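Local coordinates for protein 6-aminohexanoate-cyclic-dimer hydrolase (Arthrobacter sp., PDB 3A2Q) that hydrolyses the cyclic dimer of 6-aminohexanoate, a nylon-6 by-product, to the linear dimer, as a member of the amidase family, at residues 99-102 / 103-106; 187-190 / 191-195; 204-207 / 208-211; 352-355 / 356-360. The protein carries 1 engineered substitution. All blocks are in the same frame, centred on the assembly; numbering follows the deposited sequence.

The four contacts follow one another along a single amidase fold built round a mixed sheet. Contact 1 opens helix 102-110 and packs on contact 2, its centre about 16 Å away, where F103 meets I194 and Y102 meets S195. Contact 2 leaves strand 185-188 of the sheet, and contact 3 leads from helix 202-207 into the neighbouring strand 211-216. Their centres are about 11 Å apart, and R191 probably bonds through NE to G208 O. Contact 4 starts helix 356-378, about 33 Å from contact 1 between centres, and shares I315 of helix 308-331 with contact 3. Contact 2 is buried beside the sheet, contact 3 borders the substrate site and contact 4 lies at the surface.

Contact 1. Residues 99-102 / 103-106; sequences HDAY and FVQR
D100 and Q105 face each other across the first turn of helix 102-110, where A101 is the N-cap residue. Two backbone hydrogen bonds establish this turn: Q105 N to A101 O (3.1 Å) and R106 N to Y102 O (2.9 Å), both nearly straight.

Van der Waals contacts flank these bonds. D100 CB rests against Q105 CG at 3.6 Å, and V104 CG2 comes more loosely to A101 CB. The other valine methyl, V104 CG1, lies against a polar atom, D100 OD1, at 3.7 Å, the two side chains crossing at about a right angle. V104 continues onto Y69 and L71 of strand 68-72.

The polar groups lie at the outer side of the turn. Q105 has CG anti to its carbonyl carbon (chi1 -58°) and an extended chain, which carries the amide alongside the Y102 ring, the planes 47° apart, with NE2 on the D100 side. OE1 reaches the ring edge in its plane, 3.6 Å from Y102 CD2, and NE2 donates to a water (2.9 Å) that in turn donates to D100 OD2 (2.8 Å). Replacing Q105 with an alanine would probably break this water bridge, the water losing the N-H it accepts, and uncover D100 CB.

D100 also forms a salt bridge with R108 and accepts from Q79 N, and the Y102 ring makes a cation-pi contact with R233. The carboxylate is thus shared between a positive charge, a backbone N-H and water, which would be expected to favour its ionised form.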
loop_
_atom_site.group_PDB
_atom_site.type_symbol
_atom_site.label_atom_id
_atom_site.label_comp_id
_atom_site.label_asym_id
_atom_site.label_seq_id
_atom_site.Cartn_x
_atom_site.Cartn_y
_atom_site.Cartn_z
ATOM N N HIS A 99 -14.744 3.330 -17.400
ATOM C CA HIS A 99 -13.735 2.454 -17.990
ATOM C C HIS A 99 -12.961 1.641 -16.956
ATOM O O HIS A 99 -13.134 1.824 -15.753
ATOM C CB HIS A 99 -12.732 3.283 -18.787
ATOM C CG HIS A 99 -11.870 4.160 -17.933
ATOM N ND1 HIS A 99 -12.328 5.330 -17.369
ATOM C CD2 HIS A 99 -10.596 4.006 -17.500
ATOM C CE1 HIS A 99 -11.373 5.861 -16.625
ATOM N NE2 HIS A 99 -10.312 5.076 -16.687
ATOM N N ASP A 100 -12.108 0.747 -17.450
ATOM C CA ASP A 100 -11.256 -0.083 -16.601
ATOM C C ASP A 100 -9.845 0.500 -16.633
ATOM O O ASP A 100 -9.355 0.901 -17.690
ATOM C CB ASP A 100 -11.160 -1.526 -17.119
ATOM C CG ASP A 100 -12.383 -2.364 -16.798
ATOM O OD1 ASP A 100 -13.001 -2.150 -15.735
ATOM O OD2 ASP A 100 -12.706 -3.260 -17.607
ATOM N N ALA A 101 -9.191 0.554 -15.480
ATOM C CA ALA A 101 -7.818 1.046 -15.439
ATOM C C ALA A 101 -6.983 -0.095 -16.002
ATOM O O ALA A 101 -7.429 -1.240 -16.006
ATOM C CB ALA A 101 -7.401 1.341 -14.006
ATOM N N TYR A 102 -5.783 0.204 -16.489
ATOM C CA TYR A 102 -4.927 -0.843 -17.030
ATOM C C TYR A 102 -4.721 -1.953 -15.998
ATOM O O TYR A 102 -4.730 -3.132 -16.339
ATOM C CB TYR A 102 -3.573 -0.262 -17.442
ATOM C CG TYR A 102 -3.618 0.645 -18.653
ATOM C CD1 TYR A 102 -2.883 1.831 -18.683
ATOM C CD2 TYR A 102 -4.369 0.307 -19.784
ATOM C CE1 TYR A 102 -2.890 2.658 -19.802
ATOM C CE2 TYR A 102 -4.382 1.133 -20.914
ATOM C CZ TYR A 102 -3.637 2.306 -20.915
ATOM O OH TYR A 102 -3.609 3.121 -22.031
ATOM N N PHE A 103 -4.531 -1.568 -14.737
ATOM C CA PHE A 103 -4.326 -2.536 -13.662
ATOM C C PHE A 103 -5.475 -3.541 -13.640
ATOM O O PHE A 103 -5.252 -4.749 -13.586
ATOM C CB PHE A 103 -4.265 -1.825 -12.298
ATOM C CG PHE A 103 -3.914 -2.738 -11.145
ATOM C CD1 PHE A 103 -2.594 -2.893 -10.740
ATOM C CD2 PHE A 103 -4.906 -3.447 -10.472
ATOM C CE1 PHE A 103 -2.260 -3.743 -9.681
ATOM C CE2 PHE A 103 -4.586 -4.299 -9.416
ATOM C CZ PHE A 103 -3.260 -4.448 -9.020
ATOM N N VAL A 104 -6.703 -3.027 -13.674
ATOM C CA VAL A 104 -7.892 -3.874 -13.648
ATOM C C VAL A 104 -7.964 -4.814 -14.848
ATOM O O VAL A 104 -8.308 -5.982 -14.699
ATOM C CB VAL A 104 -9.180 -3.016 -13.576
ATOM C CG1 VAL A 104 -10.412 -3.897 -13.728
ATOM C CG2 VAL A 104 -9.232 -2.285 -12.246
ATOM N N GLN A 105 -7.631 -4.313 -16.032
ATOM C CA GLN A 105 -7.666 -5.145 -17.235
ATOM C C GLN A 105 -6.644 -6.269 -17.146
ATOM O O GLN A 105 -6.931 -7.411 -17.507
ATOM C CB GLN A 105 -7.385 -4.305 -18.480
ATOM C CG GLN A 105 -8.348 -3.154 -18.689
ATOM C CD GLN A 105 -8.088 -2.421 -19.988
ATOM O OE1 GLN A 105 -6.943 -2.114 -20.320
ATOM N NE2 GLN A 105 -9.150 -2.128 -20.727
ATOM N N ARG A 106 -5.445 -5.936 -16.668
ATOM C CA ARG A 106 -4.366 -6.909 -16.525
ATOM C C ARG A 106 -4.741 -8.042 -15.570
ATOM O O ARG A 106 -4.434 -9.204 -15.830
ATOM C CB ARG A 106 -3.086 -6.220 -16.019
ATOM C CG ARG A 106 -2.315 -5.417 -17.072
ATOM C CD ARG A 106 -1.819 -6.315 -18.203
ATOM N NE ARG A 106 -0.818 -5.656 -19.040
ATOM C CZ ARG A 106 0.445 -5.445 -18.678
ATOM N NH1 ARG A 106 0.875 -5.845 -17.488
ATOM N NH2 ARG A 106 1.280 -4.830 -19.506
HETATM O O HOH W 1 -11.934 -2.831 -20.268
#

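Contact 2. Residues 187-190 / 191-195; sequences LKPT and RGRIS
T190 and R193 are the first and last residues of a type II beta turn that follows strand 185-188 of the central sheet. R193 N donates to T190 O at 3.0 Å, closing the turn, and G192 takes the positive phi (84°) of its third position.

The R193 side chain can be followed outward from there. Its CB sits 3.2 Å from T190 O and 3.8 Å from P189 CB. CG, placed anti to the backbone N (chi1 -180°), stays beside the same proline carbon at 3.9 Å. The chain then bends at chi2 and chi3, bringing the guanidinium back beside T190: NH2 lies 4.0 Å from T190 OG1, too far to bond. E460 joins the two instead, its OE2 in a salt bridge with R193 NE and its OE1 bonded to T190 OG1, while NH1 donates to P241 O. The buried guanidinium is therefore held at several points.

At the next ring carbon of the proline, I194 crosses at about a right angle, with CD1 3.8 Å from P189 CG. Beside the closing bond, a water donates to T190 O at 3.2 Å and accepts from I194 N at 3.0 Å.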
loop_
_atom_site.group_PDB
_atom_site.type_symbol
_atom_site.label_atom_id
_atom_site.label_comp_id
_atom_site.label_asym_id
_atom_site.label_seq_id
_atom_site.Cartn_x
_atom_site.Cartn_y
_atom_site.Cartn_z
ATOM N N LEU A 187 3.845 -4.535 -0.802
ATOM C CA LEU A 187 4.955 -4.042 -1.603
ATOM C C LEU A 187 4.684 -2.774 -2.385
ATOM O O LEU A 187 3.671 -2.667 -3.081
ATOM C CB LEU A 187 5.414 -5.113 -2.599
ATOM C CG LEU A 187 6.373 -4.616 -3.693
ATOM C CD1 LEU A 187 7.765 -4.423 -3.107
ATOM C CD2 LEU A 187 6.414 -5.616 -4.837
ATOM N N LYS A 188 5.591 -1.806 -2.248
ATOM C CA LYS A 188 5.545 -0.582 -3.042
ATOM C C LYS A 188 6.698 -0.852 -4.014
ATOM O O LYS A 188 7.874 -0.776 -3.637
ATOM C CB LYS A 188 5.900 0.669 -2.237
ATOM C CG LYS A 188 5.879 1.932 -3.112
ATOM C CD LYS A 188 6.670 3.092 -2.508
ATOM C CE LYS A 188 8.171 2.874 -2.602
ATOM N NZ LYS A 188 8.651 2.810 -4.016
ATOM N N PRO A 189 6.385 -1.194 -5.269
ATOM C CA PRO A 189 7.467 -1.465 -6.218
ATOM C C PRO A 189 8.239 -0.219 -6.616
ATOM O O PRO A 189 7.984 0.882 -6.128
ATOM C CB PRO A 189 6.740 -2.088 -7.411
ATOM C CG PRO A 189 5.381 -1.466 -7.345
ATOM C CD PRO A 189 5.064 -1.432 -5.871
ATOM N N THR A 190 9.207 -0.416 -7.499
ATOM C CA THR A 190 10.013 0.677 -8.018
ATOM C C THR A 190 9.073 1.636 -8.735
ATOM O O THR A 190 8.096 1.207 -9.343
ATOM C CB THR A 190 11.024 0.145 -9.045
ATOM O OG1 THR A 190 11.938 -0.737 -8.382
ATOM C CG2 THR A 190 11.780 1.293 -9.706
ATOM N N ARG A 191 9.370 2.926 -8.668
ATOM C CA ARG A 191 8.548 3.921 -9.350
ATOM C C ARG A 191 8.485 3.550 -10.834
ATOM O O ARG A 191 9.507 3.231 -11.438
ATOM C CB ARG A 191 9.176 5.312 -9.181
ATOM C CG ARG A 191 8.551 6.412 -10.040
ATOM C CD ARG A 191 9.286 7.728 -9.819
ATOM N NE ARG A 191 9.064 8.247 -8.472
ATOM C CZ ARG A 191 9.984 8.858 -7.734
ATOM N NH1 ARG A 191 11.217 9.034 -8.199
ATOM N NH2 ARG A 191 9.666 9.306 -6.527
ATOM N N GLY A 192 7.288 3.583 -11.411
ATOM C CA GLY A 192 7.137 3.262 -12.817
ATOM C C GLY A 192 7.019 1.784 -13.137
ATOM O O GLY A 192 7.062 1.403 -14.310
ATOM N N ARG A 193 6.883 0.945 -12.112
ATOM C CA ARG A 193 6.751 -0.493 -12.335
ATOM C C ARG A 193 5.323 -0.838 -12.744
ATOM O O ARG A 193 5.104 -1.562 -13.717
ATOM C CB ARG A 193 7.107 -1.273 -11.062
ATOM C CG ARG A 193 7.007 -2.795 -11.201
ATOM C CD ARG A 193 8.092 -3.355 -12.123
ATOM N NE ARG A 193 9.431 -3.171 -11.565
ATOM C CZ ARG A 193 10.552 -3.230 -12.279
ATOM N NH1 ARG A 193 10.499 -3.467 -13.584
ATOM N NH2 ARG A 193 11.727 -3.036 -11.692
ATOM N N ILE A 194 4.356 -0.315 -11.994
ATOM C CA ILE A 194 2.942 -0.592 -12.249
ATOM C C ILE A 194 2.200 0.636 -12.750
ATOM O O ILE A 194 2.211 1.677 -12.104
ATOM C CB ILE A 194 2.228 -1.079 -10.968
ATOM C CG1 ILE A 194 2.956 -2.300 -10.398
ATOM C CG2 ILE A 194 0.763 -1.403 -11.278
ATOM C CD1 ILE A 194 2.307 -2.889 -9.145
ATOM N N SER A 195 1.543 0.510 -13.898
ATOM C CA SER A 195 0.812 1.636 -14.460
ATOM C C SER A 195 -0.480 1.965 -13.721
ATOM O O SER A 195 -1.266 1.073 -13.412
ATOM C CB SER A 195 0.466 1.376 -15.922
ATOM O OG SER A 195 -0.312 2.442 -16.426
HETATM O O HOH W 2 4.848 1.175 -9.449
#

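Contact 3. Residues 204-207 / 208-211; sequences DNVA and GAAH
A short left-handed helical turn beside the ligand pocket joins V206 to A209 and A210, the residues that lead into strand 211-216. From D204 to A207 both phi and psi are positive, unusual for residues that are not glycine. Hydrogen bonds fasten the exit: G208 N donates to D204 O (3.0 Å) and weakly to N205 O, which also receives A210 N at 3.0 Å. A209 N donates to V206 O at 3.0 Å, coming from well above the carbonyl plane. A207 and G208, at the centre of this last closure, have the backbone angles of a type I' turn; a side chain at G208 would run into the carbonyl of A207.

V206 carries the apolar part. CG2 stands anti to the carbonyl carbon and touches A210 CB at 3.8 Å, whereas CG1, anti to the backbone N (chi1 -164°), lies alongside A209 CB. In this amidase fold the same valine contacts bound 6-aminohexanoic acid and packs on Y312, I315 and C316 of helix 308-331, consistent with the left-handed turn helping to set this side chain in the pocket wall. A210 CB also presses on N205 O at 3.4 Å and reaches A171, another pocket residue.

The H211 ring folds back along the exit, its ND1 donating to A209 O at 2.8 Å. The oxygen lies in the ring plane, though ND1 approaches from above the carbonyl plane, and it also accepts from N429 ND2, while G208 O receives R191 NE.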
loop_
_atom_site.group_PDB
_atom_site.type_symbol
_atom_site.label_atom_id
_atom_site.label_comp_id
_atom_site.label_asym_id
_atom_site.label_seq_id
_atom_site.Cartn_x
_atom_site.Cartn_y
_atom_site.Cartn_z
ATOM N N ASP A 204 0.198 14.151 -11.732
ATOM C CA ASP A 204 1.257 13.257 -12.158
ATOM C C ASP A 204 1.609 12.317 -11.003
ATOM O O ASP A 204 2.780 12.098 -10.688
ATOM C CB ASP A 204 2.473 14.071 -12.605
ATOM C CG ASP A 204 3.327 13.328 -13.616
ATOM O OD1 ASP A 204 2.853 12.303 -14.150
ATOM O OD2 ASP A 204 4.461 13.769 -13.879
ATOM N N ASN A 205 0.573 11.763 -10.378
ATOM C CA ASN A 205 0.734 10.842 -9.254
ATOM C C ASN A 205 1.650 11.413 -8.180
ATOM O O ASN A 205 2.615 10.773 -7.752
ATOM C CB ASN A 205 1.264 9.493 -9.741
ATOM C CG ASN A 205 0.300 8.803 -10.685
ATOM O OD1 ASN A 205 0.468 8.838 -11.904
ATOM N ND2 ASN A 205 -0.728 8.186 -10.125
ATOM N N VAL A 206 1.316 12.625 -7.751
ATOM C CA VAL A 206 2.058 13.351 -6.734
ATOM C C VAL A 206 3.524 13.457 -7.141
ATOM O O VAL A 206 4.431 13.126 -6.373
ATOM C CB VAL A 206 1.940 12.673 -5.343
ATOM C CG1 VAL A 206 2.374 13.652 -4.256
ATOM C CG2 VAL A 206 0.504 12.214 -5.094
ATOM N N ALA A 207 3.736 13.922 -8.368
ATOM C CA ALA A 207 5.077 14.103 -8.921
ATOM C C ALA A 207 5.901 12.821 -8.871
ATOM O O ALA A 207 7.127 12.863 -8.728
ATOM C CB ALA A 207 5.800 15.220 -8.181
ATOM N N GLY A 208 5.223 11.685 -8.990
ATOM C CA GLY A 208 5.909 10.404 -8.970
ATOM C C GLY A 208 6.006 9.720 -7.618
ATOM O O GLY A 208 6.450 8.573 -7.542
ATOM N N ALA A 209 5.594 10.403 -6.550
ATOM C CA ALA A 209 5.656 9.814 -5.216
ATOM C C ALA A 209 4.602 8.735 -4.997
ATOM O O ALA A 209 4.823 7.799 -4.224
ATOM C CB ALA A 209 5.514 10.900 -4.150
ATOM N N ALA A 210 3.459 8.855 -5.675
ATOM C CA ALA A 210 2.383 7.869 -5.537
ATOM C C ALA A 210 2.605 6.664 -6.456
ATOM O O ALA A 210 2.668 6.809 -7.676
ATOM C CB ALA A 210 1.036 8.516 -5.837
ATOM N N HIS A 211 2.735 5.484 -5.854
ATOM C CA HIS A 211 2.965 4.236 -6.585
ATOM C C HIS A 211 1.800 3.277 -6.362
ATOM O O HIS A 211 1.251 3.226 -5.261
ATOM C CB HIS A 211 4.187 3.472 -6.043
ATOM C CG HIS A 211 5.484 4.219 -6.063
ATOM N ND1 HIS A 211 5.665 5.436 -5.437
ATOM C CD2 HIS A 211 6.710 3.837 -6.497
ATOM C CE1 HIS A 211 6.944 5.765 -5.475
ATOM N NE2 HIS A 211 7.601 4.810 -6.110
#

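Contact 4. Residues 352-355 / 356-360; sequences DQVT and GRAFA
V354 is the first residue of the 352-355 segment to meet helix 356-378. Its CG1, anti to the backbone N (chi1 176°), approaches the first turn between two side chains, 4.3 Å from A358 CB and 4.2 Å from F359 CB. These are loose apolar contacts, and V354 extends them to T314 and V318 of helix 308-331.

T355 comes next and is the N-cap. Its OG1 sits between the backbone N and the carbonyl carbon (chi1 67°), a rotation that swings the hydroxyl over the start of the helix to accept A358 N at 3.1 Å with a fairly straight bond (157°). The same oxygen rests 3.3 Å from A358 CB. This is an N-cap bond without the reciprocal bond of a capping box, since A358 has no side-chain acceptor. The cap supplies an acceptor to an N-H of the first turn, which has no preceding helical turn to provide its usual one, and the hydroxyl oxygen would be favourably placed against the positive end of the helix dipole.

The T355 carbonyl completes the turn, with O accepting F359 N at 2.9 Å, and A360 N continues the ladder to G356 O at 3.0 Å. A358 CB lies 3.5 Å from T355 O, F359 CB 3.6 Å from it. Past CB the F359 ring turns toward helix 308-331 and packs on I315 and V318, the latter also touched by V354.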
loop_
_atom_site.group_PDB
_atom_site.type_symbol
_atom_site.label_atom_id
_atom_site.label_comp_id
_atom_site.label_asym_id
_atom_site.label_seq_id
_atom_site.Cartn_x
_atom_site.Cartn_y
_atom_site.Cartn_z
ATOM N N ASP A 352 -4.030 27.600 -3.353
ATOM C CA ASP A 352 -4.165 28.909 -3.978
ATOM C C ASP A 352 -2.997 29.846 -3.705
ATOM O O ASP A 352 -2.825 30.841 -4.404
ATOM C CB ASP A 352 -5.472 29.578 -3.541
ATOM C CG ASP A 352 -6.696 28.886 -4.109
ATOM O OD1 ASP A 352 -6.680 28.556 -5.313
ATOM O OD2 ASP A 352 -7.675 28.677 -3.361
ATOM N N GLN A 353 -2.186 29.535 -2.701
ATOM C CA GLN A 353 -1.051 30.394 -2.382
ATOM C C GLN A 353 0.280 29.850 -2.899
ATOM O O GLN A 353 1.337 30.442 -2.675
ATOM C CB GLN A 353 -1.005 30.636 -0.869
ATOM C CG GLN A 353 -2.233 31.396 -0.371
ATOM C CD GLN A 353 -2.357 31.417 1.137
ATOM O OE1 GLN A 353 -2.473 30.370 1.777
ATOM N NE2 GLN A 353 -2.342 32.613 1.717
ATOM N N VAL A 354 0.221 28.730 -3.610
ATOM C CA VAL A 354 1.420 28.122 -4.177
ATOM C C VAL A 354 1.628 28.631 -5.600
ATOM O O VAL A 354 0.726 28.539 -6.429
ATOM C CB VAL A 354 1.294 26.583 -4.223
ATOM C CG1 VAL A 354 2.516 25.982 -4.903
ATOM C CG2 VAL A 354 1.142 26.034 -2.815
ATOM N N THR A 355 2.811 29.164 -5.887
ATOM C CA THR A 355 3.099 29.678 -7.227
ATOM C C THR A 355 3.711 28.604 -8.120
ATOM O O THR A 355 4.152 27.563 -7.639
ATOM C CB THR A 355 4.084 30.860 -7.196
ATOM O OG1 THR A 355 5.370 30.399 -6.767
ATOM C CG2 THR A 355 3.594 31.949 -6.251
ATOM N N GLY A 356 3.730 28.866 -9.424
ATOM C CA GLY A 356 4.310 27.917 -10.356
ATOM C C GLY A 356 5.771 27.657 -10.026
ATOM O O GLY A 356 6.217 26.508 -10.016
ATOM N N ARG A 357 6.521 28.721 -9.753
ATOM C CA ARG A 357 7.932 28.580 -9.417
ATOM C C ARG A 357 8.109 27.763 -8.139
ATOM O O ARG A 357 8.984 26.903 -8.067
ATOM C CB ARG A 357 8.587 29.957 -9.253
ATOM C CG ARG A 357 8.538 30.791 -10.527
ATOM C CD ARG A 357 9.220 32.138 -10.376
ATOM N NE ARG A 357 10.623 32.000 -9.999
ATOM C CZ ARG A 357 11.581 32.837 -10.376
ATOM N NH1 ARG A 357 11.287 33.877 -11.146
ATOM N NH2 ARG A 357 12.832 32.640 -9.976
ATOM N N ALA A 358 7.267 28.023 -7.142
ATOM C CA ALA A 358 7.336 27.308 -5.869
ATOM C C ALA A 358 7.091 25.813 -6.055
ATOM O O ALA A 358 7.816 24.988 -5.496
ATOM C CB ALA A 358 6.320 27.890 -4.888
ATOM N N PHE A 359 6.066 25.470 -6.835
ATOM C CA PHE A 359 5.731 24.071 -7.102
ATOM C C PHE A 359 6.913 23.383 -7.780
ATOM O O PHE A 359 7.308 22.280 -7.397
ATOM C CB PHE A 359 4.506 23.975 -8.015
ATOM C CG PHE A 359 4.027 22.567 -8.242
ATOM C CD1 PHE A 359 3.162 21.957 -7.341
ATOM C CD2 PHE A 359 4.453 21.847 -9.353
ATOM C CE1 PHE A 359 2.723 20.651 -7.542
ATOM C CE2 PHE A 359 4.021 20.534 -9.564
ATOM C CZ PHE A 359 3.157 19.938 -8.661
ATOM N N ALA A 360 7.473 24.040 -8.792
ATOM C CA ALA A 360 8.615 23.488 -9.511
ATOM C C ALA A 360 9.800 23.273 -8.575
ATOM O O ALA A 360 10.502 22.269 -8.673
ATOM C CB ALA A 360 9.017 24.412 -10.651
#